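Local coordinates for protein botulinum neurotoxin type C1 (Clostridium botulinum, PDB 3R4S) that probably mediates entry of the toxin into nerve cells, its C-terminal receptor-binding fragment interacting with two ganglioside molecules, at residues S11-L16 with V63-N68. Residues are numbered along the deposited sequence; the frame is centred on the assembly and turned at random.
Sequences SKILSL and VTQNEN
V63 meets two leucines of 11-16, one with each of its methyl groups. Its CG1 lies 3.9 Å from L14 CD1, and its CG2 lies 4.0 Å from L16 CD2. In V63 CG1 is anti to the backbone N (chi1 180°), which spreads the two methyls along the facing strand, while both leucines carry CG anti to their own N (L14 chi1 174°) and come nearest through that one delta methyl, the other being only slightly farther away. The side chains cross at a slant, and the touch is methyl to methyl, with no hydrogen bond joining the two segments.

The polar member of the interface is Q65, extended beyond CG, whose amide oxygen faces carbon atoms of 11-16: OE1 is 4.2 Å from L14 CB and equally 4.2 Å from I13 CD1. These are van der Waals contacts. The other end of the amide, NE2, gives a weak hydrogen bond to the carbonyl oxygen of K184, which would favour the turn of the head group that leaves OE1 toward 11-16. I13 and L14 can both face 63-68, though adjacent, because they form a classic beta bulge opposite I215.

Just past the strand end, N66 N-caps helix 67-73: its OD1 accepts a weak hydrogen bond from N68 N (2.8 Å) and a further hydrogen bond from I69 N.

The contact thus joins the two sheets of the N-terminal, concanavalin-like half of the receptor-binding region, strand 12-18 pairing with 207-216 in one and strand 60-64 with 185-192 in the other. F188 touches both L16 and V63, I186 both L14 and Q65, and A31 packs on L14 and V63, while I69 and S73 of helix 67-73 cover I13 and V70 lies against Q65.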
loop_
_atom_site.group_PDB
_atom_site.type_symbol
_atom_site.label_atom_id
_atom_site.label_comp_id
_atom_site.label_asym_id
_atom_site.label_seq_id
_atom_site.Cartn_x
_atom_site.Cartn_y
_atom_site.Cartn_z
ATOM N N SER A 11 -4.977 -13.241 -24.023
ATOM C CA SER A 11 -4.926 -14.523 -23.320
ATOM C C SER A 11 -5.742 -14.521 -22.033
ATOM O O SER A 11 -5.722 -15.500 -21.277
ATOM C CB SER A 11 -3.478 -14.921 -23.011
ATOM O OG SER A 11 -2.951 -14.075 -22.002
ATOM N N LYS A 12 -6.450 -13.432 -21.759
ATOM C CA LYS A 12 -7.205 -13.367 -20.511
ATOM C C LYS A 12 -8.425 -14.281 -20.558
ATOM O O LYS A 12 -9.230 -14.186 -21.484
ATOM C CB LYS A 12 -7.641 -11.940 -20.190
ATOM C CG LYS A 12 -8.211 -11.819 -18.769
ATOM C CD LYS A 12 -8.794 -10.445 -18.498
ATOM C CE LYS A 12 -7.746 -9.393 -18.630
ATOM N NZ LYS A 12 -8.333 -8.030 -18.487
ATOM N N ILE A 13 -8.578 -15.153 -19.560
ATOM C CA ILE A 13 -9.684 -16.119 -19.586
ATOM C C ILE A 13 -10.645 -15.972 -18.418
ATOM O O ILE A 13 -11.662 -16.655 -18.355
ATOM C CB ILE A 13 -9.182 -17.576 -19.614
ATOM C CG1 ILE A 13 -8.318 -17.861 -18.385
ATOM C CG2 ILE A 13 -8.433 -17.848 -20.913
ATOM C CD1 ILE A 13 -8.226 -19.330 -18.013
ATOM N N LEU A 14 -10.306 -15.084 -17.490
ATOM C CA LEU A 14 -11.159 -14.769 -16.342
ATOM C C LEU A 14 -10.826 -13.364 -15.911
ATOM O O LEU A 14 -9.656 -13.012 -15.795
ATOM C CB LEU A 14 -10.920 -15.731 -15.171
ATOM C CG LEU A 14 -11.672 -15.376 -13.894
ATOM C CD1 LEU A 14 -13.207 -15.492 -14.103
ATOM C CD2 LEU A 14 -11.217 -16.249 -12.727
ATOM N N SER A 15 -11.853 -12.549 -15.702
ATOM C CA SER A 15 -11.642 -11.161 -15.323
ATOM C C SER A 15 -12.713 -10.798 -14.305
ATOM O O SER A 15 -13.753 -10.236 -14.663
ATOM C CB SER A 15 -11.740 -10.247 -16.559
ATOM O OG SER A 15 -11.321 -8.927 -16.256
ATOM N N LEU A 16 -12.474 -11.160 -13.048
ATOM C CA LEU A 16 -13.433 -10.917 -11.970
ATOM C C LEU A 16 -13.408 -9.448 -11.578
ATOM O O LEU A 16 -12.407 -8.949 -11.052
ATOM C CB LEU A 16 -13.131 -11.792 -10.752
ATOM C CG LEU A 16 -14.110 -11.661 -9.579
ATOM C CD1 LEU A 16 -15.534 -12.066 -9.987
ATOM C CD2 LEU A 16 -13.659 -12.493 -8.399
ATOM N N VAL A 63 -16.418 -18.482 -7.847
ATOM C CA VAL A 63 -16.336 -18.354 -9.302
ATOM C C VAL A 63 -16.337 -19.750 -9.910
ATOM O O VAL A 63 -15.506 -20.595 -9.546
ATOM C CB VAL A 63 -15.054 -17.631 -9.747
ATOM C CG1 VAL A 63 -14.999 -17.527 -11.265
ATOM C CG2 VAL A 63 -14.961 -16.245 -9.108
ATOM N N THR A 64 -17.275 -20.003 -10.818
ATOM C CA THR A 64 -17.341 -21.289 -11.509
ATOM C C THR A 64 -17.065 -21.080 -12.986
ATOM O O THR A 64 -17.893 -20.539 -13.722
ATOM C CB THR A 64 -18.693 -21.980 -11.312
ATOM O OG1 THR A 64 -18.940 -22.128 -9.911
ATOM C CG2 THR A 64 -18.700 -23.362 -11.978
ATOM N N GLN A 65 -15.883 -21.500 -13.410
ATOM C CA GLN A 65 -15.447 -21.287 -14.780
ATOM C C GLN A 65 -16.005 -22.348 -15.705
ATOM O O GLN A 65 -16.366 -23.448 -15.277
ATOM C CB GLN A 65 -13.924 -21.329 -14.867
ATOM C CG GLN A 65 -13.235 -20.207 -14.106
ATOM C CD GLN A 65 -11.740 -20.409 -14.049
ATOM O OE1 GLN A 65 -11.011 -19.902 -14.899
ATOM N NE2 GLN A 65 -11.273 -21.184 -13.061
ATOM N N ASN A 66 -16.062 -22.003 -16.985
ATOM C CA ASN A 66 -16.281 -22.974 -18.038
ATOM C C ASN A 66 -15.195 -24.053 -17.969
ATOM O O ASN A 66 -14.008 -23.745 -18.006
ATOM C CB ASN A 66 -16.247 -22.239 -19.382
ATOM C CG ASN A 66 -16.440 -23.157 -20.548
ATOM O OD1 ASN A 66 -15.589 -24.004 -20.830
ATOM N ND2 ASN A 66 -17.565 -23.003 -21.242
ATOM N N GLU A 67 -15.588 -25.318 -17.865
ATOM C CA GLU A 67 -14.601 -26.381 -17.650
ATOM C C GLU A 67 -13.654 -26.587 -18.838
ATOM O O GLU A 67 -12.517 -27.052 -18.680
ATOM C CB GLU A 67 -15.285 -27.701 -17.285
ATOM C CG GLU A 67 -16.034 -28.351 -18.444
ATOM C CD GLU A 67 -16.724 -29.652 -18.037
ATOM O OE1 GLU A 67 -16.751 -29.969 -16.822
ATOM O OE2 GLU A 67 -17.245 -30.348 -18.934
ATOM N N ASN A 68 -14.124 -26.242 -20.029
ATOM C CA ASN A 68 -13.318 -26.399 -21.229
ATOM C C ASN A 68 -12.211 -25.351 -21.326
ATOM O O ASN A 68 -11.085 -25.655 -21.719
ATOM C CB ASN A 68 -14.225 -26.373 -22.463
ATOM C CG ASN A 68 -15.249 -27.500 -22.436
ATOM O OD1 ASN A 68 -14.883 -28.674 -22.480
ATOM N ND2 ASN A 68 -16.528 -27.151 -22.322
#